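Local structure of similarities with probable monooxygenase (Photorhabdus luminescens, 4HB9) at residues S360-E363 with Q364-A368; A370-I373 with V374-L378; D337-L340 with L341-L345. The protein binds flavin-adenine dinucleotide and probably acts as a flavin-dependent monooxygenase of the aromatic-ring hydroxylase type. All coordinates share one frame; numbering follows the deposited sequence.

Contacts 1 and 2 follow one another along helix 355-386, with centres about 15 Å apart. Contact 3 lies on helix 330-349, the preceding helix. Contacts 1 and 3 pack against each other, their centres about 10 Å apart. The salt bridge from D361 OD2 to K344 NZ, 2.6 Å, joins them, and Y362 and M366 of contact 1 pack on D337 of contact 3. Contacts 2 and 3 do not touch; their nearest atoms are about 6 Å apart. None of the three reaches the flavin. The nearest side chains to it are D337, about 7 Å away, and Y362 and I373, each about 9 Å away.

Contact 1 (S360-E363 with Q364-A368); sequences SDYE and QQMRA
The guanidinium of R367 lies flat over the backbone of E363. One face carries E363 O, 3.6 Å above the plane and over its centre. Two waters sit at the guanidinium edge, in its plane. One bridges R367 NH2 to S360 O and S360 OG. The other lies between R367 NH1 and E363 OE1, hydrogen-bonded to both, so arginine and glutamate meet through water. The E363 carboxylate is also hydrogen-bonded to T314, S310 and W308, and W308 makes a cation-pi contact with R367. The Y362 ring has M366 CB over one face, with CE1 to CB 4.1 Å. Y362 CG, anti to the backbone N (chi1 158°), carries the ring alongside the next turn, where M366 lies, and the Y362 hydroxyl is hydrogen-bonded to L315 O. On another side of the helix, Q365 NE2 donates to D361 OD1 at 3.2 Å. The bond is nearly straight at NE2 (168°), but it meets the carboxylate from above its plane. D361 OD2 forms a salt bridge with K344. Backbone bonds such as M366 N to Y362 O, 2.8 Å, continue throughout. This is i to i+4 pairing along an alpha-helix, here one that packs on helix 330-349 of the FAD-binding fold.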
loop_
_atom_site.group_PDB
_atom_site.type_symbol
_atom_site.label_atom_id
_atom_site.label_comp_id
_atom_site.label_asym_id
_atom_site.label_seq_id
_atom_site.Cartn_x
_atom_site.Cartn_y
_atom_site.Cartn_z
ATOM N N SER A 360 -12.909 11.382 16.986
ATOM C CA SER A 360 -12.081 10.880 18.090
ATOM C C SER A 360 -12.120 9.378 18.272
ATOM O O SER A 360 -11.080 8.753 18.548
ATOM C CB SER A 360 -12.519 11.550 19.419
ATOM O OG SER A 360 -11.585 11.236 20.413
ATOM N N ASP A 361 -13.319 8.801 18.148
ATOM C CA ASP A 361 -13.554 7.355 18.249
ATOM C C ASP A 361 -12.788 6.639 17.140
ATOM O O ASP A 361 -12.119 5.612 17.386
ATOM C CB ASP A 361 -15.074 7.061 18.127
ATOM C CG ASP A 361 -15.458 5.602 18.387
ATOM O OD1 ASP A 361 -14.663 4.801 18.907
ATOM O OD2 ASP A 361 -16.614 5.226 18.070
ATOM N N TYR A 362 -12.943 7.152 15.920
ATOM C CA TYR A 362 -12.198 6.618 14.759
ATOM C C TYR A 362 -10.688 6.626 15.055
ATOM O O TYR A 362 -10.017 5.620 14.895
ATOM C CB TYR A 362 -12.498 7.444 13.495
ATOM C CG TYR A 362 -11.409 7.309 12.429
ATOM C CD1 TYR A 362 -11.185 6.100 11.776
ATOM C CD2 TYR A 362 -10.573 8.368 12.134
ATOM C CE1 TYR A 362 -10.166 5.973 10.823
ATOM C CE2 TYR A 362 -9.564 8.259 11.197
ATOM C CZ TYR A 362 -9.360 7.057 10.543
ATOM O OH TYR A 362 -8.342 6.966 9.620
ATOM N N GLU A 363 -10.182 7.779 15.492
ATOM C CA GLU A 363 -8.747 7.959 15.718
ATOM C C GLU A 363 -8.206 7.044 16.792
ATOM O O GLU A 363 -7.103 6.496 16.653
ATOM C CB GLU A 363 -8.402 9.433 15.989
ATOM C CG GLU A 363 -8.591 10.305 14.752
ATOM C CD GLU A 363 -8.435 11.772 15.025
ATOM O OE1 GLU A 363 -8.688 12.161 16.196
ATOM O OE2 GLU A 363 -8.123 12.552 14.074
ATOM N N GLN A 364 -8.987 6.835 17.849
ATOM C CA GLN A 364 -8.565 5.973 18.949
ATOM C C GLN A 364 -8.515 4.498 18.503
ATOM O O GLN A 364 -7.546 3.784 18.778
ATOM C CB GLN A 364 -9.485 6.161 20.166
ATOM C CG GLN A 364 -9.005 5.492 21.426
ATOM C CD GLN A 364 -7.843 6.208 22.118
ATOM O OE1 GLN A 364 -7.327 7.234 21.651
ATOM N NE2 GLN A 364 -7.404 5.642 23.232
ATOM N N GLN A 365 -9.538 4.042 17.792
ATOM C CA GLN A 365 -9.539 2.684 17.263
ATOM C C GLN A 365 -8.415 2.495 16.258
ATOM O O GLN A 365 -7.747 1.457 16.253
ATOM C CB GLN A 365 -10.877 2.324 16.602
ATOM C CG GLN A 365 -12.027 2.258 17.586
ATOM C CD GLN A 365 -13.241 1.556 17.025
ATOM O OE1 GLN A 365 -13.128 0.565 16.289
ATOM N NE2 GLN A 365 -14.412 2.049 17.388
HETATM N N MSE A 366 -8.207 3.494 15.414
HETATM C CA MSE A 366 -7.222 3.397 14.350
HETATM C C MSE A 366 -5.841 3.309 14.951
HETATM O O MSE A 366 -5.034 2.482 14.526
HETATM C CB MSE A 366 -7.369 4.579 13.409
HETATM C CG MSE A 366 -6.341 4.561 12.284
HETATM SE SE MSE A 366 -4.762 5.630 12.783
HETATM C CE MSE A 366 -5.644 7.364 12.501
ATOM N N ARG A 367 -5.544 4.150 15.947
ATOM C CA ARG A 367 -4.263 4.069 16.641
ATOM C C ARG A 367 -3.988 2.682 17.211
ATOM O O ARG A 367 -2.840 2.211 17.157
ATOM C CB ARG A 367 -4.147 5.131 17.753
ATOM C CG ARG A 367 -3.784 6.520 17.250
ATOM C CD ARG A 367 -3.410 7.468 18.393
ATOM N NE ARG A 367 -4.549 7.661 19.285
ATOM C CZ ARG A 367 -5.493 8.584 19.136
ATOM N NH1 ARG A 367 -5.451 9.481 18.158
ATOM N NH2 ARG A 367 -6.477 8.630 20.017
ATOM N N ALA A 368 -5.007 2.021 17.751
ATOM C CA ALA A 368 -4.810 0.691 18.349
ATOM C C ALA A 368 -4.313 -0.324 17.327
ATOM O O ALA A 368 -3.315 -1.002 17.566
ATOM C CB ALA A 368 -6.079 0.167 19.001
HETATM O O HOH W 1 -9.107 9.792 20.107
HETATM O O HOH W 2 -7.234 11.533 18.409
#

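Contact 2 (A370-I373 with V374-L378); sequences ANEI and VGISL
This is a local contact between successive turns of helix 355-386, largely at the surface. It lies near the FAD site, with the I373 side chain about 7 Å from that of N332 and about 9 Å from the FAD. E372 and I376 touch one turn apart, as do I373 and S377. Four backbone bonds join 370-373 to 374-378. V374 N to A370 O is 2.9 Å, and S377 N to I373 O is 2.8 Å. I373 O takes a second bond, from S377 OG at 3.2 Å. The hydroxyl comes from above the carbonyl plane, 43° out of it. With chi1 at -65°, OG sits beside its own backbone N and can turn back to this carbonyl. E372 and I376 lie side by side and point the same way. The touch is methyl to methylene, I376 CD1 to E372 CG at 3.9 Å. I376 CG1 also rests against E372 O, 3.4 Å away. V374 CG2 leans on A370 O at 3.3 Å. N371 OD1 accepts a hydrogen bond from L305 N, tying the helix to a loop. I373 packs on S329 and S377 on M326, both in loops. The chemistry is mainly that of the helix backbone: I373 O accepts two donors, the S377 hydroxyl spends its proton within the helix, and the aliphatic part of E372 lies beside I376 CD1 at the surface.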
loop_
_atom_site.group_PDB
_atom_site.type_symbol
_atom_site.label_atom_id
_atom_site.label_comp_id
_atom_site.label_asym_id
_atom_site.label_seq_id
_atom_site.Cartn_x
_atom_site.Cartn_y
_atom_site.Cartn_z
ATOM N N ALA A 370 -3.158 0.430 14.249
ATOM C CA ALA A 370 -1.973 1.008 13.604
ATOM C C ALA A 370 -0.688 0.677 14.371
ATOM O O ALA A 370 0.309 0.216 13.785
ATOM C CB ALA A 370 -2.101 2.515 13.463
ATOM N N ASN A 371 -0.713 0.928 15.678
ATOM C CA ASN A 371 0.448 0.646 16.517
ATOM C C ASN A 371 0.798 -0.844 16.514
ATOM O O ASN A 371 1.976 -1.225 16.443
ATOM C CB ASN A 371 0.226 1.154 17.949
ATOM C CG ASN A 371 0.308 2.670 18.054
ATOM O OD1 ASN A 371 1.043 3.344 17.301
ATOM N ND2 ASN A 371 -0.436 3.231 19.010
ATOM N N GLU A 372 -0.209 -1.697 16.577
ATOM C CA GLU A 372 0.055 -3.118 16.548
ATOM C C GLU A 372 0.727 -3.493 15.222
ATOM O O GLU A 372 1.720 -4.217 15.201
ATOM C CB GLU A 372 -1.224 -3.944 16.763
ATOM C CG GLU A 372 -1.001 -5.441 16.558
ATOM C CD GLU A 372 -2.202 -6.303 16.951
ATOM O OE1 GLU A 372 -3.111 -5.794 17.647
ATOM O OE2 GLU A 372 -2.239 -7.503 16.566
ATOM N N ILE A 373 0.191 -2.998 14.117
ATOM C CA ILE A 373 0.708 -3.387 12.799
ATOM C C ILE A 373 2.146 -2.891 12.574
ATOM O O ILE A 373 3.008 -3.641 12.078
ATOM C CB ILE A 373 -0.242 -2.897 11.685
ATOM C CG1 ILE A 373 -1.528 -3.705 11.749
ATOM C CG2 ILE A 373 0.396 -3.079 10.312
ATOM C CD1 ILE A 373 -2.688 -3.061 11.023
ATOM N N VAL A 374 2.410 -1.650 12.961
ATOM C CA VAL A 374 3.747 -1.048 12.839
ATOM C C VAL A 374 4.769 -1.890 13.589
ATOM O O VAL A 374 5.854 -2.165 13.077
ATOM C CB VAL A 374 3.761 0.413 13.361
ATOM C CG1 VAL A 374 5.176 0.926 13.610
ATOM C CG2 VAL A 374 3.066 1.320 12.371
ATOM N N GLY A 375 4.395 -2.309 14.794
ATOM C CA GLY A 375 5.218 -3.186 15.610
ATOM C C GLY A 375 5.512 -4.509 14.928
ATOM O O GLY A 375 6.667 -4.950 14.913
ATOM N N ILE A 376 4.481 -5.141 14.368
ATOM C CA ILE A 376 4.652 -6.400 13.640
ATOM C C ILE A 376 5.582 -6.223 12.435
ATOM O O ILE A 376 6.502 -7.035 12.239
ATOM C CB ILE A 376 3.301 -6.995 13.173
ATOM C CG1 ILE A 376 2.456 -7.416 14.380
ATOM C CG2 ILE A 376 3.531 -8.202 12.277
ATOM C CD1 ILE A 376 1.011 -7.719 14.047
ATOM N N SER A 377 5.361 -5.163 11.658
ATOM C CA SER A 377 6.226 -4.835 10.503
ATOM C C SER A 377 7.689 -4.618 10.870
ATOM O O SER A 377 8.600 -5.105 10.187
ATOM C CB SER A 377 5.723 -3.582 9.790
ATOM O OG SER A 377 4.464 -3.815 9.222
ATOM N N LEU A 378 7.921 -3.870 11.941
ATOM C CA LEU A 378 9.260 -3.622 12.406
ATOM C C LEU A 378 9.959 -4.928 12.802
ATOM O O LEU A 378 11.076 -5.193 12.361
ATOM C CB LEU A 378 9.238 -2.645 13.576
ATOM C CG LEU A 378 10.594 -2.220 14.136
ATOM C CD1 LEU A 378 11.503 -1.618 13.078
ATOM C CD2 LEU A 378 10.373 -1.213 15.249
#

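Contact 3 (D337-L340 with L341-L345); sequences DALL and LTQKL
L340, Q343 and L341 have the most surface buried here, with L339 close behind. L340 CD1 reaches forward one turn to the lysine, 3.9 Å from K344 CE. The two side chains cross at a slant. Having CG anti to the backbone N (chi1 -175°) points L340 along the helix toward K344. L340 crosses Q343 at about a right angle, with L340 CD1 4.0 Å from Q343 OE1. Q343 leans back over the preceding turn. Its amide nitrogen NE2 lies 3.6 Å from L339 CD1, and its CG is 3.3 Å from L339 O. L341 CB rests on D337 O at 3.4 Å, while its leucine end points off from 337-340. T342 OG1 donates to A338 O at 2.7 Å, and the T342 backbone N donates to the same oxygen. The two arrive from opposite faces of the carbonyl plane. L339 and Q343 pack on helix 49-58, and A338 and T342 on L16 of helix 11-22. The D337 carboxylate is hydrogen-bonded to Y369, H321 and G317. The polar ends of D337 and K344 thus turn to other parts of the fold, K344 to D361, and the buried T342 hydroxyl gives its proton to a backbone carbonyl.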
loop_
_atom_site.group_PDB
_atom_site.type_symbol
_atom_site.label_atom_id
_atom_site.label_comp_id
_atom_site.label_asym_id
_atom_site.label_seq_id
_atom_site.Cartn_x
_atom_site.Cartn_y
_atom_site.Cartn_z
ATOM N N ASP A 337 -9.244 1.566 7.567
ATOM C CA ASP A 337 -9.491 2.947 8.016
ATOM C C ASP A 337 -10.732 3.540 7.329
ATOM O O ASP A 337 -11.572 4.177 7.971
ATOM C CB ASP A 337 -8.344 3.880 7.675
ATOM C CG ASP A 337 -7.051 3.614 8.461
ATOM O OD1 ASP A 337 -7.007 2.831 9.441
ATOM O OD2 ASP A 337 -6.036 4.208 8.046
ATOM N N ALA A 338 -10.845 3.326 6.026
ATOM C CA ALA A 338 -11.948 3.905 5.231
ATOM C C ALA A 338 -13.308 3.384 5.679
ATOM O O ALA A 338 -14.271 4.150 5.837
ATOM C CB ALA A 338 -11.719 3.659 3.742
ATOM N N LEU A 339 -13.382 2.088 5.944
ATOM C CA LEU A 339 -14.605 1.493 6.457
ATOM C C LEU A 339 -14.931 2.060 7.847
ATOM O O LEU A 339 -16.056 2.440 8.147
ATOM C CB LEU A 339 -14.454 -0.023 6.547
ATOM C CG LEU A 339 -15.662 -0.733 7.145
ATOM C CD1 LEU A 339 -16.904 -0.466 6.342
ATOM C CD2 LEU A 339 -15.434 -2.228 7.248
ATOM N N LEU A 340 -13.927 2.094 8.703
ATOM C CA LEU A 340 -14.124 2.626 10.050
ATOM C C LEU A 340 -14.569 4.092 10.063
ATOM O O LEU A 340 -15.537 4.446 10.742
ATOM C CB LEU A 340 -12.849 2.448 10.856
ATOM C CG LEU A 340 -12.986 2.862 12.322
ATOM C CD1 LEU A 340 -14.104 2.067 12.998
ATOM C CD2 LEU A 340 -11.628 2.656 12.969
ATOM N N LEU A 341 -13.880 4.944 9.318
ATOM C CA LEU A 341 -14.234 6.353 9.247
ATOM C C LEU A 341 -15.605 6.581 8.603
ATOM O O LEU A 341 -16.358 7.441 9.041
ATOM C CB LEU A 341 -13.160 7.151 8.535
ATOM C CG LEU A 341 -13.325 8.679 8.540
ATOM C CD1 LEU A 341 -13.555 9.238 9.953
ATOM C CD2 LEU A 341 -12.120 9.313 7.907
ATOM N N THR A 342 -15.942 5.785 7.585
ATOM C CA THR A 342 -17.308 5.789 7.038
ATOM C C THR A 342 -18.348 5.570 8.148
ATOM O O THR A 342 -19.325 6.321 8.258
ATOM C CB THR A 342 -17.483 4.684 5.975
ATOM O OG1 THR A 342 -16.643 4.969 4.860
ATOM C CG2 THR A 342 -18.921 4.609 5.512
ATOM N N GLN A 343 -18.148 4.511 8.919
ATOM C CA GLN A 343 -19.082 4.136 9.958
ATOM C C GLN A 343 -19.221 5.237 11.012
ATOM O O GLN A 343 -20.329 5.537 11.456
ATOM C CB GLN A 343 -18.682 2.821 10.617
ATOM C CG GLN A 343 -18.805 1.611 9.716
ATOM C CD GLN A 343 -18.091 0.380 10.254
ATOM O OE1 GLN A 343 -17.273 0.460 11.164
ATOM N NE2 GLN A 343 -18.373 -0.757 9.659
ATOM N N LYS A 344 -18.105 5.856 11.396
ATOM C CA LYS A 344 -18.141 6.935 12.404
ATOM C C LYS A 344 -18.773 8.221 11.842
ATOM O O LYS A 344 -19.627 8.813 12.495
ATOM C CB LYS A 344 -16.741 7.181 12.990
ATOM C CG LYS A 344 -16.150 5.953 13.668
ATOM C CD LYS A 344 -17.116 5.269 14.633
ATOM C CE LYS A 344 -16.491 4.067 15.304
ATOM N NZ LYS A 344 -17.420 3.469 16.302
ATOM N N LEU A 345 -18.434 8.629 10.619
ATOM C CA LEU A 345 -19.081 9.795 10.031
ATOM C C LEU A 345 -20.568 9.518 9.775
ATOM O O LEU A 345 -21.403 10.409 9.947
ATOM C CB LEU A 345 -18.359 10.292 8.768
ATOM C CG LEU A 345 -16.964 10.880 9.031
ATOM C CD1 LEU A 345 -16.251 11.147 7.737
ATOM C CD2 LEU A 345 -16.971 12.143 9.900
#